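Side-chain contacts in uncharacterized hypothetical protein (Parabacteroides merdae, PDB 4EI0), which is of unknown function but belongs to the DUF4466 family and folds mainly as a set of antiparallel beta sheets: residues P29-N34 with D242-D247; S52-V57 with T66-N71; L166-E171 with A291-N296. All blocks are in the same frame, centred on the assembly; numbering follows the deposited sequence.

Overall arrangement
Function has not been established for this protein, so the three contacts are related through the fold itself. Interactions 2 and 3 each join two antiparallel sheets, one among the strands of the N-terminal half and the other among those of the C-terminal half; their centres lie 36 Å apart, on opposite sides of the chain's centre. Interaction 1 sits between them, near that centre, where a loop of the first half meets a short helix of the second. It touches interaction 3, 14 Å away between centres, through Leu245 O and Asn296 ND2 at 3.0 Å. Interaction 2 does not touch interaction 1, their nearest atoms being about 7 Å apart.

Interaction 1 (P29-N34 with D242-D247); sequences PNIVGN and DRQLSD
A single glutamine, Gln244, carries this polar loop-to-helix contact by reaching from the short helix 243-246 to Pro29 and Ile31 in the loop between strands 17-22 and 35-43. Gln244 NE2 donates to Pro29 O at 3.0 Å, with an angle of 157° at the hydrogen. This side-chain to backbone bond bridges the sheet-rich N-terminal and C-terminal halves near the chain's centre. The donor lies in the carbonyl plane, the oxygen within 5° of the amide plane. With CG anti to its carbonyl carbon and the chain extended beyond (chi2 169°), the glutamine carries its amide straight out from the helix. The other end of the amide, OE1, accepts from Lys308 NZ, which fixes which way round the group is turned. OE1 also rests against carbon, 3.4 Å from Pro29 CD and 3.5 Å from Ile31 CD1, the isoleucine coming from the opposite direction.

Each partner has its own local support. Asp242 is the N-cap: its OD1 takes Leu245 N at 2.9 Å and, weakly, Gln244 N, while its OD2 forms a salt bridge with the same Lys308. On the loop side, Ile31 to Asn34 form a type II turn with Gly33 at positive phi. Around the contact, Met153 of strand 152-159 touches Ile31, Asn34, Gln244 and Leu245, Lys308 arrives from strand 302-311, and Leu245 leans on Tyr292 of strand 289-299.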
ATOM      1  N   PRO B  29      -9.710  -9.968 -27.375  1.00 52.20           N
ATOM      2  CA  PRO B  29     -11.096 -10.405 -27.361  1.00 50.99           C
ATOM      3  C   PRO B  29     -11.440 -11.192 -26.085  1.00 40.20           C
ATOM      4  O   PRO B  29     -10.602 -11.914 -25.545  1.00 43.83           O
ATOM      5  CB  PRO B  29     -11.219 -11.305 -28.585  1.00 50.16           C
ATOM      6  CG  PRO B  29     -10.009 -11.056 -29.396  1.00 58.35           C
ATOM      7  CD  PRO B  29      -8.940 -10.629 -28.435  1.00 45.21           C
ATOM      8  N   ASN B  30     -12.700 -11.068 -25.678  1.00 43.62           N
ATOM      9  CA  ASN B  30     -13.245 -11.683 -24.486  1.00 37.73           C
ATOM     10  C   ASN B  30     -13.900 -13.020 -24.949  1.00 43.33           C
ATOM     11  O   ASN B  30     -14.974 -13.005 -25.554  1.00 40.48           O
ATOM     12  CB  ASN B  30     -14.302 -10.754 -23.885  1.00 39.67           C
ATOM     13  CG  ASN B  30     -13.736  -9.440 -23.406  1.00 48.28           C
ATOM     14  OD1 ASN B  30     -12.743  -9.428 -22.689  1.00 48.72           O
ATOM     15  ND2 ASN B  30     -14.393  -8.337 -23.755  1.00 39.68           N
ATOM     16  N   ILE B  31     -13.204 -14.126 -24.686  1.00 41.14           N
ATOM     17  CA  ILE B  31     -13.547 -15.464 -25.123  1.00 38.20           C
ATOM     18  C   ILE B  31     -14.128 -16.288 -23.946  1.00 38.14           C
ATOM     19  O   ILE B  31     -13.587 -16.302 -22.826  1.00 37.33           O
ATOM     20  CB  ILE B  31     -12.295 -16.175 -25.713  1.00 37.23           C
ATOM     21  CG1 ILE B  31     -11.800 -15.409 -26.949  1.00 43.74           C
ATOM     22  CG2 ILE B  31     -12.638 -17.619 -26.182  1.00 42.10           C
ATOM     23  CD1 ILE B  31     -10.387 -15.790 -27.365  1.00 43.54           C
ATOM     24  N   VAL B  32     -15.206 -16.996 -24.217  1.00 41.51           N
ATOM     25  CA  VAL B  32     -15.814 -17.943 -23.274  1.00 39.00           C
ATOM     26  C   VAL B  32     -14.782 -18.824 -22.584  1.00 49.47           C
ATOM     27  O   VAL B  32     -13.821 -19.268 -23.213  1.00 39.62           O
ATOM     28  CB  VAL B  32     -16.926 -18.791 -23.950  1.00 47.74           C
ATOM     29  CG1 VAL B  32     -17.434 -19.867 -22.997  1.00 40.49           C
ATOM     30  CG2 VAL B  32     -18.091 -17.875 -24.379  1.00 37.08           C
ATOM     31  N   GLY B  33     -14.937 -18.995 -21.267  1.00 40.98           N
ATOM     32  CA  GLY B  33     -13.976 -19.773 -20.498  1.00 40.11           C
ATOM     33  C   GLY B  33     -12.839 -18.927 -19.960  1.00 44.28           C
ATOM     34  O   GLY B  33     -12.178 -19.349 -19.063  1.00 41.39           O
ATOM     35  N   ASN B  34     -12.601 -17.739 -20.497  1.00 40.39           N
ATOM     36  CA  ASN B  34     -11.472 -16.883 -20.028  1.00 41.05           C
ATOM     37  C   ASN B  34     -12.028 -15.875 -18.998  1.00 39.75           C
ATOM     38  O   ASN B  34     -13.228 -15.703 -18.808  1.00 43.16           O
ATOM     39  CB  ASN B  34     -10.871 -16.031 -21.189  1.00 44.74           C
ATOM     40  CG  ASN B  34      -9.838 -16.772 -22.024  1.00 49.68           C
ATOM     41  OD1 ASN B  34      -9.543 -17.899 -21.761  1.00 42.94           O
ATOM     42  ND2 ASN B  34      -9.304 -16.109 -23.063  1.00 55.15           N
ATOM     43  N   ASP B 242      -0.679 -14.833 -32.562  1.00 52.15           N
ATOM     44  CA  ASP B 242      -1.808 -14.319 -31.886  1.00 53.56           C
ATOM     45  C   ASP B 242      -1.404 -14.390 -30.419  1.00 54.84           C
ATOM     46  O   ASP B 242      -0.865 -15.407 -29.956  1.00 47.48           O
ATOM     47  CB  ASP B 242      -2.998 -15.201 -32.243  1.00 57.47           C
ATOM     48  CG  ASP B 242      -4.222 -14.879 -31.421  1.00 52.66           C
ATOM     49  OD1 ASP B 242      -4.209 -15.131 -30.210  1.00 50.46           O
ATOM     50  OD2 ASP B 242      -5.172 -14.328 -31.999  1.00 52.09           O
ATOM     51  N   ARG B 243      -1.635 -13.317 -29.698  1.00 52.79           N
ATOM     52  CA  ARG B 243      -1.132 -13.225 -28.313  1.00 55.78           C
ATOM     53  C   ARG B 243      -1.805 -14.269 -27.404  1.00 50.59           C
ATOM     54  O   ARG B 243      -1.171 -14.827 -26.505  1.00 60.98           O
ATOM     55  CB  ARG B 243      -1.366 -11.807 -27.754  1.00 59.13           C
ATOM     56  CG  ARG B 243      -0.272 -11.200 -26.873  1.00 73.15           C
ATOM     57  CD  ARG B 243       0.356 -12.192 -25.902  1.00 90.04           C
ATOM     58  NE  ARG B 243       1.137 -11.528 -24.853  1.00118.22           N
ATOM     59  CZ  ARG B 243       1.552 -12.114 -23.727  1.00128.70           C
ATOM     60  NH1 ARG B 243       1.249 -13.383 -23.449  1.00122.98           N
ATOM     61  NH2 ARG B 243       2.266 -11.412 -22.856  1.00131.08           N
ATOM     62  N   GLN B 244      -3.061 -14.581 -27.679  1.00 48.34           N
ATOM     63  CA  GLN B 244      -3.778 -15.583 -26.883  1.00 45.63           C
ATOM     64  C   GLN B 244      -3.337 -16.973 -27.235  1.00 48.89           C
ATOM     65  O   GLN B 244      -3.271 -17.838 -26.391  1.00 47.70           O
ATOM     66  CB  GLN B 244      -5.303 -15.418 -27.053  1.00 51.80           C
ATOM     67  CG  GLN B 244      -5.772 -14.121 -26.472  1.00 52.60           C
ATOM     68  CD  GLN B 244      -7.195 -13.733 -26.813  1.00 51.09           C
ATOM     69  OE1 GLN B 244      -7.618 -13.758 -27.974  1.00 47.32           O
ATOM     70  NE2 GLN B 244      -7.900 -13.212 -25.817  1.00 44.44           N
ATOM     71  N   LEU B 245      -3.048 -17.224 -28.507  1.00 49.69           N
ATOM     72  CA  LEU B 245      -2.659 -18.576 -28.894  1.00 47.86           C
ATOM     73  C   LEU B 245      -1.187 -18.915 -28.625  1.00 51.99           C
ATOM     74  O   LEU B 245      -0.855 -20.087 -28.484  1.00 45.76           O
ATOM     75  CB  LEU B 245      -2.976 -18.815 -30.388  1.00 48.23           C
ATOM     76  CG  LEU B 245      -4.450 -18.812 -30.811  1.00 43.30           C
ATOM     77  CD1 LEU B 245      -4.482 -18.851 -32.316  1.00 47.95           C
ATOM     78  CD2 LEU B 245      -5.184 -19.982 -30.226  1.00 37.90           C
ATOM     79  N   SER B 246      -0.312 -17.915 -28.621  1.00 51.48           N
ATOM     80  CA  SER B 246       1.135 -18.155 -28.582  1.00 63.25           C
ATOM     81  C   SER B 246       1.830 -17.633 -27.333  1.00 71.39           C
ATOM     82  O   SER B 246       2.985 -17.988 -27.071  1.00 86.69           O
ATOM     83  CB  SER B 246       1.790 -17.499 -29.787  1.00 55.05           C
ATOM     84  OG  SER B 246       2.013 -16.149 -29.479  1.00 73.67           O
ATOM     85  N   ASP B 247       1.150 -16.788 -26.566  1.00 70.92           N
ATOM     86  CA  ASP B 247       1.747 -16.232 -25.347  1.00102.97           C
ATOM     87  C   ASP B 247       3.143 -15.612 -25.611  1.00 95.95           C
ATOM     88  O   ASP B 247       4.053 -15.775 -24.816  1.00101.49           O
ATOM     89  CB  ASP B 247       1.835 -17.300 -24.228  1.00 90.80           C
ATOM     90  CG  ASP B 247       0.482 -17.713 -23.689  1.00103.66           C
ATOM     91  OD1 ASP B 247       0.081 -17.211 -22.613  1.00115.74           O
ATOM     92  OD2 ASP B 247      -0.177 -18.554 -24.327  1.00 86.41           O
TER

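Interaction 2 (S52-V57 with T66-N71); sequences SSAQVV and TYFDPN
The backbones on which Val56 and Phe68 sit run in roughly opposite directions without bonding to each other. Their closest alpha carbons, those of Gln55 and Phe68, are 8.8 Å apart, and no hydrogen bond crosses: the two belong to different sheets that meet face to face. Segment 52-57 is strand throughout, with a classic beta bulge where Ser52 and Ser53 both face Lys132, whereas 66-71 has its clear strand character at Tyr67 and Phe68.

Phe68 alone makes the contact from segment 66-71. Its ring reaches across the gap end-first, toward Val56 CG2, and the methyl stands obliquely to the ring. The modelled distance from CZ to Val56 CG2, 3.2 Å, is unusually short and its exact value doubtful. Ala54, two residues back and directed to the same side of its strand, adds a looser touch, CB to CZ 4.3 Å, and the carbonyl carbon of Gln55 lies near the ring plane at its edge. A chi1 of -92°, well off the staggered value, swings the ring into this position. Tyr112, Leu110 and Thr97 also touch it.

Beyond the ring the chain turns away. Asp69 OD1 accepts from Asn71 N at 2.9 Å, making an Asx turn, and its syn lone pair takes Asn71 ND2. Two antiparallel sheets, one with strand 51-58 and one with 67-75, pack through such apolar side chains as in a beta sandwich, and the end of the Phe68 ring lies against Ala54 and Val56.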
ATOM      1  N   SER B  52     -16.233  -1.752   4.763  1.00 37.80           N
ATOM      2  CA  SER B  52     -16.979  -2.930   5.278  1.00 43.39           C
ATOM      3  C   SER B  52     -17.141  -4.094   4.308  1.00 49.74           C
ATOM      4  O   SER B  52     -16.953  -5.273   4.688  1.00 45.14           O
ATOM      5  CB  SER B  52     -18.373  -2.497   5.751  1.00 45.94           C
ATOM      6  OG  SER B  52     -18.220  -1.391   6.660  1.00 52.19           O
ATOM      7  N   SER B  53     -17.508  -3.779   3.072  1.00 49.12           N
ATOM      8  CA  SER B  53     -17.806  -4.815   2.058  1.00 47.44           C
ATOM      9  C   SER B  53     -17.798  -4.245   0.658  1.00 42.19           C
ATOM     10  O   SER B  53     -17.929  -3.034   0.460  1.00 43.08           O
ATOM     11  CB  SER B  53     -19.136  -5.521   2.337  1.00 51.62           C
ATOM     12  OG  SER B  53     -20.239  -4.636   2.203  1.00 46.59           O
ATOM     13  N   ALA B  54     -17.651  -5.144  -0.313  1.00 43.90           N
ATOM     14  CA  ALA B  54     -17.654  -4.784  -1.742  1.00 45.45           C
ATOM     15  C   ALA B  54     -18.535  -5.793  -2.491  1.00 41.70           C
ATOM     16  O   ALA B  54     -18.657  -6.931  -2.077  1.00 43.45           O
ATOM     17  CB  ALA B  54     -16.239  -4.795  -2.272  1.00 34.97           C
ATOM     18  N   GLN B  55     -19.117  -5.381  -3.599  1.00 38.76           N
ATOM     19  CA  GLN B  55     -19.960  -6.244  -4.352  1.00 40.51           C
ATOM     20  C   GLN B  55     -19.880  -5.940  -5.839  1.00 47.13           C
ATOM     21  O   GLN B  55     -19.594  -4.817  -6.210  1.00 40.89           O
ATOM     22  CB  GLN B  55     -21.402  -6.043  -3.823  1.00 44.67           C
ATOM     23  CG  GLN B  55     -22.468  -6.560  -4.698  1.00 45.99           C
ATOM     24  CD  GLN B  55     -23.831  -6.335  -4.112  1.00 44.49           C
ATOM     25  OE1 GLN B  55     -24.197  -6.909  -3.100  1.00 55.38           O
ATOM     26  NE2 GLN B  55     -24.613  -5.517  -4.784  1.00 49.17           N
ATOM     27  N   VAL B  56     -20.063  -6.950  -6.689  1.00 40.00           N
ATOM     28  CA  VAL B  56     -20.229  -6.709  -8.133  1.00 38.78           C
ATOM     29  C   VAL B  56     -21.430  -7.509  -8.597  1.00 41.61           C
ATOM     30  O   VAL B  56     -21.596  -8.691  -8.203  1.00 42.36           O
ATOM     31  CB  VAL B  56     -19.102  -7.188  -9.003  1.00 44.85           C
ATOM     32  CG1 VAL B  56     -19.122  -6.387 -10.296  1.00 44.33           C
ATOM     33  CG2 VAL B  56     -17.813  -7.107  -8.301  1.00 49.57           C
ATOM     34  N   VAL B  57     -22.281  -6.860  -9.375  1.00 45.74           N
ATOM     35  CA  VAL B  57     -23.419  -7.500 -10.030  1.00 45.94           C
ATOM     36  C   VAL B  57     -23.082  -7.485 -11.518  1.00 44.00           C
ATOM     37  O   VAL B  57     -22.869  -6.433 -12.084  1.00 44.27           O
ATOM     38  CB  VAL B  57     -24.743  -6.723  -9.757  1.00 46.75           C
ATOM     39  CG1 VAL B  57     -25.893  -7.326 -10.565  1.00 48.55           C
ATOM     40  CG2 VAL B  57     -25.090  -6.701  -8.260  1.00 41.25           C
ATOM     41  N   THR B  66     -15.754 -17.294 -10.807  1.00 34.34           N
ATOM     42  CA  THR B  66     -15.927 -15.831 -10.712  1.00 37.99           C
ATOM     43  C   THR B  66     -15.773 -15.424  -9.203  1.00 43.61           C
ATOM     44  O   THR B  66     -16.390 -16.026  -8.323  1.00 39.56           O
ATOM     45  CB  THR B  66     -17.307 -15.445 -11.200  1.00 40.92           C
ATOM     46  OG1 THR B  66     -17.389 -15.779 -12.586  1.00 45.01           O
ATOM     47  CG2 THR B  66     -17.606 -13.964 -11.001  1.00 34.25           C
ATOM     48  N   TYR B  67     -14.842 -14.544  -8.896  1.00 37.23           N
ATOM     49  CA  TYR B  67     -14.571 -14.190  -7.517  1.00 43.92           C
ATOM     50  C   TYR B  67     -13.857 -12.839  -7.386  1.00 39.23           C
ATOM     51  O   TYR B  67     -13.359 -12.300  -8.365  1.00 35.07           O
ATOM     52  CB  TYR B  67     -13.733 -15.296  -6.819  1.00 41.57           C
ATOM     53  CG  TYR B  67     -12.295 -15.311  -7.164  1.00 41.54           C
ATOM     54  CD1 TYR B  67     -11.889 -15.501  -8.441  1.00 48.85           C
ATOM     55  CD2 TYR B  67     -11.308 -15.147  -6.188  1.00 48.12           C
ATOM     56  CE1 TYR B  67     -10.570 -15.503  -8.782  1.00 53.96           C
ATOM     57  CE2 TYR B  67      -9.972 -15.161  -6.517  1.00 45.13           C
ATOM     58  CZ  TYR B  67      -9.616 -15.337  -7.818  1.00 52.47           C
ATOM     59  OH  TYR B  67      -8.316 -15.346  -8.212  1.00 59.22           O
ATOM     60  N   PHE B  68     -13.840 -12.317  -6.150  1.00 40.95           N
ATOM     61  CA  PHE B  68     -12.925 -11.267  -5.729  1.00 38.25           C
ATOM     62  C   PHE B  68     -11.783 -11.953  -5.025  1.00 36.13           C
ATOM     63  O   PHE B  68     -11.997 -12.724  -4.120  1.00 37.98           O
ATOM     64  CB  PHE B  68     -13.580 -10.378  -4.683  1.00 45.89           C
ATOM     65  CG  PHE B  68     -14.278  -9.176  -5.208  1.00 40.23           C
ATOM     66  CD1 PHE B  68     -13.563  -8.132  -5.788  1.00 40.75           C
ATOM     67  CD2 PHE B  68     -15.626  -9.002  -4.981  1.00 43.30           C
ATOM     68  CE1 PHE B  68     -14.197  -6.967  -6.205  1.00 53.10           C
ATOM     69  CE2 PHE B  68     -16.252  -7.858  -5.413  1.00 42.86           C
ATOM     70  CZ  PHE B  68     -15.534  -6.833  -6.006  1.00 47.84           C
ATOM     71  N   ASP B  69     -10.559 -11.650  -5.407  1.00 39.33           N
ATOM     72  CA  ASP B  69      -9.402 -12.100  -4.665  1.00 41.08           C
ATOM     73  C   ASP B  69      -9.481 -11.301  -3.339  1.00 41.45           C
ATOM     74  O   ASP B  69      -9.838 -10.125  -3.347  1.00 34.93           O
ATOM     75  CB  ASP B  69      -8.174 -11.823  -5.573  1.00 38.15           C
ATOM     76  CG  ASP B  69      -6.815 -11.905  -4.906  1.00 43.79           C
ATOM     77  OD1 ASP B  69      -6.664 -11.773  -3.702  1.00 46.92           O
ATOM     78  OD2 ASP B  69      -5.831 -11.980  -5.668  1.00 43.98           O
ATOM     79  N   PRO B  70      -9.225 -11.963  -2.208  1.00 41.28           N
ATOM     80  CA  PRO B  70      -9.416 -11.323  -0.922  1.00 40.30           C
ATOM     81  C   PRO B  70      -8.265 -10.382  -0.524  1.00 43.10           C
ATOM     82  O   PRO B  70      -8.291  -9.836   0.604  1.00 38.88           O
ATOM     83  CB  PRO B  70      -9.531 -12.519   0.055  1.00 39.06           C
ATOM     84  CG  PRO B  70      -8.679 -13.589  -0.585  1.00 38.47           C
ATOM     85  CD  PRO B  70      -8.799 -13.384  -2.067  1.00 39.16           C
ATOM     86  N   ASN B  71      -7.220 -10.241  -1.360  1.00 35.60           N
ATOM     87  CA  ASN B  71      -6.116  -9.366  -1.011  1.00 40.79           C
ATOM     88  C   ASN B  71      -6.305  -7.995  -1.590  1.00 43.25           C
ATOM     89  O   ASN B  71      -6.697  -7.873  -2.712  1.00 39.91           O
ATOM     90  CB  ASN B  71      -4.789  -9.897  -1.495  1.00 39.27           C
ATOM     91  CG  ASN B  71      -4.445 -11.213  -0.856  1.00 42.75           C
ATOM     92  OD1 ASN B  71      -3.949 -11.279   0.262  1.00 42.68           O
ATOM     93  ND2 ASN B  71      -4.679 -12.266  -1.582  1.00 42.95           N
TER

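Interaction 3 (L166-E171 with A291-N296); sequences LSFLNE and AYVYIN
Phe168 lays one side of its ring along Ala291 and Val293, alternate residues whose side chains leave strand 289-299 on the same face. CD1 approaches Ala291 CB at 3.8 Å, with the methyl oblique to the ring. CZ meets Val293 CG2 at 3.7 Å, and there the methyl lies at the ring edge, close to its plane. The valine and phenylalanine side chains cross at about a right angle. The valine torsion (chi1 -178°) places CG2 beside the backbone N, anti to the carbonyl carbon, and this is the branch that meets the ring.

Phe168, in the loop that follows strand 165-167, links the antiparallel sheet of that strand to strand 289-299 of another through apolar atoms, and no hydrogen bond spans the contact. Val307 of strand 302-311 and Val175 also touch the ring.

Just past strand 165-167, polar groups hold the turn that presents Phe168. Ser167 OG accepts from Leu169 N at 3.2 Å and 155°, forming an ST turn, and the same hydroxyl bonds to Lys192 O. The backbone of Phe168 is bound at both ends: its N by Asp194 OD2, its O by Arg309 NH1, which also reaches Asn170 O.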
ATOM      1  N   LEU B 166      -7.630 -34.202 -36.805  1.00 43.85           N
ATOM      2  CA  LEU B 166      -8.187 -32.966 -36.285  1.00 45.61           C
ATOM      3  C   LEU B 166      -9.650 -32.803 -36.713  1.00 42.57           C
ATOM      4  O   LEU B 166      -9.957 -32.849 -37.898  1.00 47.37           O
ATOM      5  CB  LEU B 166      -7.368 -31.736 -36.757  1.00 45.91           C
ATOM      6  CG  LEU B 166      -5.999 -31.434 -36.160  1.00 50.27           C
ATOM      7  CD1 LEU B 166      -4.997 -32.577 -36.289  1.00 50.00           C
ATOM      8  CD2 LEU B 166      -5.480 -30.154 -36.814  1.00 42.92           C
ATOM      9  N   SER B 167     -10.541 -32.597 -35.746  1.00 49.43           N
ATOM     10  CA  SER B 167     -11.950 -32.247 -36.002  1.00 43.42           C
ATOM     11  C   SER B 167     -12.251 -30.860 -35.467  1.00 40.15           C
ATOM     12  O   SER B 167     -12.032 -30.561 -34.283  1.00 43.65           O
ATOM     13  CB  SER B 167     -12.901 -33.230 -35.333  1.00 45.58           C
ATOM     14  OG  SER B 167     -14.256 -32.889 -35.617  1.00 48.58           O
ATOM     15  N   PHE B 168     -12.818 -30.022 -36.325  1.00 45.61           N
ATOM     16  CA  PHE B 168     -13.280 -28.702 -35.934  1.00 43.46           C
ATOM     17  C   PHE B 168     -14.789 -28.699 -35.751  1.00 45.62           C
ATOM     18  O   PHE B 168     -15.379 -27.629 -35.743  1.00 43.93           O
ATOM     19  CB  PHE B 168     -12.898 -27.651 -37.026  1.00 49.15           C
ATOM     20  CG  PHE B 168     -11.426 -27.596 -37.323  1.00 44.89           C
ATOM     21  CD1 PHE B 168     -10.555 -26.888 -36.504  1.00 43.80           C
ATOM     22  CD2 PHE B 168     -10.911 -28.287 -38.377  1.00 41.58           C
ATOM     23  CE1 PHE B 168      -9.213 -26.857 -36.774  1.00 41.47           C
ATOM     24  CE2 PHE B 168      -9.569 -28.279 -38.646  1.00 45.13           C
ATOM     25  CZ  PHE B 168      -8.720 -27.570 -37.855  1.00 43.81           C
ATOM     26  N   LEU B 169     -15.411 -29.858 -35.505  1.00 52.01           N
ATOM     27  CA  LEU B 169     -16.895 -29.942 -35.489  1.00 44.26           C
ATOM     28  C   LEU B 169     -17.548 -30.151 -34.153  1.00 55.08           C
ATOM     29  O   LEU B 169     -18.760 -30.140 -34.075  1.00 46.27           O
ATOM     30  CB  LEU B 169     -17.374 -31.048 -36.472  1.00 56.96           C
ATOM     31  CG  LEU B 169     -16.822 -30.901 -37.929  1.00 60.04           C
ATOM     32  CD1 LEU B 169     -17.240 -31.969 -38.950  1.00 61.08           C
ATOM     33  CD2 LEU B 169     -17.215 -29.511 -38.448  1.00 54.09           C
ATOM     34  N   ASN B 170     -16.785 -30.328 -33.083  1.00 45.16           N
ATOM     35  CA  ASN B 170     -17.378 -30.619 -31.826  1.00 42.41           C
ATOM     36  C   ASN B 170     -17.899 -29.337 -31.153  1.00 47.88           C
ATOM     37  O   ASN B 170     -17.260 -28.286 -31.204  1.00 50.07           O
ATOM     38  CB  ASN B 170     -16.369 -31.320 -30.905  1.00 46.29           C
ATOM     39  CG  ASN B 170     -16.119 -32.765 -31.263  1.00 43.59           C
ATOM     40  OD1 ASN B 170     -16.795 -33.369 -32.100  1.00 54.96           O
ATOM     41  ND2 ASN B 170     -15.128 -33.340 -30.618  1.00 54.15           N
ATOM     42  N   GLU B 171     -19.030 -29.439 -30.453  1.00 41.47           N
ATOM     43  CA  GLU B 171     -19.606 -28.321 -29.688  1.00 49.92           C
ATOM     44  C   GLU B 171     -18.609 -27.803 -28.652  1.00 44.27           C
ATOM     45  O   GLU B 171     -18.021 -28.574 -27.877  1.00 51.11           O
ATOM     46  CB  GLU B 171     -20.798 -28.714 -28.798  1.00 65.55           C
ATOM     47  CG  GLU B 171     -22.062 -29.377 -29.225  1.00 86.92           C
ATOM     48  CD  GLU B 171     -22.954 -29.408 -27.968  1.00 78.29           C
ATOM     49  OE1 GLU B 171     -22.952 -30.392 -27.151  1.00 51.91           O
ATOM     50  OE2 GLU B 171     -23.589 -28.358 -27.752  1.00 51.59           O
ATOM     51  N   ALA B 291     -11.375 -21.576 -38.929  1.00 42.69           N
ATOM     52  CA  ALA B 291     -10.484 -21.715 -37.766  1.00 39.57           C
ATOM     53  C   ALA B 291      -9.103 -21.234 -38.169  1.00 43.57           C
ATOM     54  O   ALA B 291      -8.787 -21.131 -39.372  1.00 40.93           O
ATOM     55  CB  ALA B 291     -10.424 -23.164 -37.322  1.00 36.08           C
ATOM     56  N   TYR B 292      -8.276 -20.971 -37.170  1.00 41.25           N
ATOM     57  CA  TYR B 292      -6.869 -20.695 -37.381  1.00 37.26           C
ATOM     58  C   TYR B 292      -6.130 -21.657 -36.479  1.00 34.89           C
ATOM     59  O   TYR B 292      -6.335 -21.653 -35.237  1.00 38.65           O
ATOM     60  CB  TYR B 292      -6.506 -19.216 -37.046  1.00 41.81           C
ATOM     61  CG  TYR B 292      -5.030 -18.919 -37.195  1.00 43.84           C
ATOM     62  CD1 TYR B 292      -4.427 -18.983 -38.445  1.00 44.45           C
ATOM     63  CD2 TYR B 292      -4.234 -18.629 -36.111  1.00 41.31           C
ATOM     64  CE1 TYR B 292      -3.072 -18.754 -38.618  1.00 47.07           C
ATOM     65  CE2 TYR B 292      -2.860 -18.374 -36.281  1.00 45.13           C
ATOM     66  CZ  TYR B 292      -2.281 -18.488 -37.518  1.00 46.49           C
ATOM     67  OH  TYR B 292      -0.936 -18.215 -37.725  1.00 51.62           O
ATOM     68  N   VAL B 293      -5.289 -22.487 -37.080  1.00 36.31           N
ATOM     69  CA  VAL B 293      -4.459 -23.464 -36.382  1.00 40.31           C
ATOM     70  C   VAL B 293      -3.016 -22.922 -36.315  1.00 48.42           C
ATOM     71  O   VAL B 293      -2.435 -22.577 -37.337  1.00 45.77           O
ATOM     72  CB  VAL B 293      -4.456 -24.785 -37.140  1.00 43.31           C
ATOM     73  CG1 VAL B 293      -3.623 -25.833 -36.366  1.00 41.76           C
ATOM     74  CG2 VAL B 293      -5.889 -25.206 -37.446  1.00 42.70           C
ATOM     75  N   TYR B 294      -2.481 -22.755 -35.104  1.00 47.00           N
ATOM     76  CA  TYR B 294      -1.146 -22.165 -34.910  1.00 41.09           C
ATOM     77  C   TYR B 294      -0.242 -23.256 -34.413  1.00 46.29           C
ATOM     78  O   TYR B 294      -0.618 -23.986 -33.517  1.00 49.75           O
ATOM     79  CB  TYR B 294      -1.197 -21.004 -33.895  1.00 43.52           C
ATOM     80  CG  TYR B 294       0.174 -20.448 -33.603  1.00 43.54           C
ATOM     81  CD1 TYR B 294       0.828 -19.707 -34.557  1.00 47.34           C
ATOM     82  CD2 TYR B 294       0.819 -20.686 -32.397  1.00 49.72           C
ATOM     83  CE1 TYR B 294       2.092 -19.176 -34.334  1.00 45.62           C
ATOM     84  CE2 TYR B 294       2.093 -20.185 -32.158  1.00 51.65           C
ATOM     85  CZ  TYR B 294       2.716 -19.406 -33.120  1.00 47.85           C
ATOM     86  OH  TYR B 294       3.994 -18.944 -32.973  1.00 52.97           O
ATOM     87  N   ILE B 295       0.934 -23.386 -35.001  1.00 44.67           N
ATOM     88  CA  ILE B 295       1.922 -24.384 -34.578  1.00 43.77           C
ATOM     89  C   ILE B 295       2.828 -23.775 -33.519  1.00 44.81           C
ATOM     90  O   ILE B 295       3.732 -23.013 -33.836  1.00 53.87           O
ATOM     91  CB  ILE B 295       2.762 -24.911 -35.750  1.00 47.30           C
ATOM     92  CG1 ILE B 295       1.881 -25.367 -36.936  1.00 48.62           C
ATOM     93  CG2 ILE B 295       3.709 -26.028 -35.305  1.00 44.47           C
ATOM     94  CD1 ILE B 295       0.814 -26.387 -36.668  1.00 46.00           C
ATOM     95  N   ASN B 296       2.581 -24.076 -32.248  1.00 40.41           N
ATOM     96  CA  ASN B 296       3.379 -23.542 -31.147  1.00 45.73           C
ATOM     97  C   ASN B 296       4.811 -24.100 -31.151  1.00 51.18           C
ATOM     98  O   ASN B 296       5.763 -23.366 -30.899  1.00 54.92           O
ATOM     99  CB  ASN B 296       2.743 -23.871 -29.772  1.00 48.48           C
ATOM    100  CG  ASN B 296       1.361 -23.295 -29.598  1.00 44.64           C
ATOM    101  OD1 ASN B 296       0.370 -24.008 -29.759  1.00 51.40           O
ATOM    102  ND2 ASN B 296       1.274 -22.043 -29.180  1.00 45.41           N
TER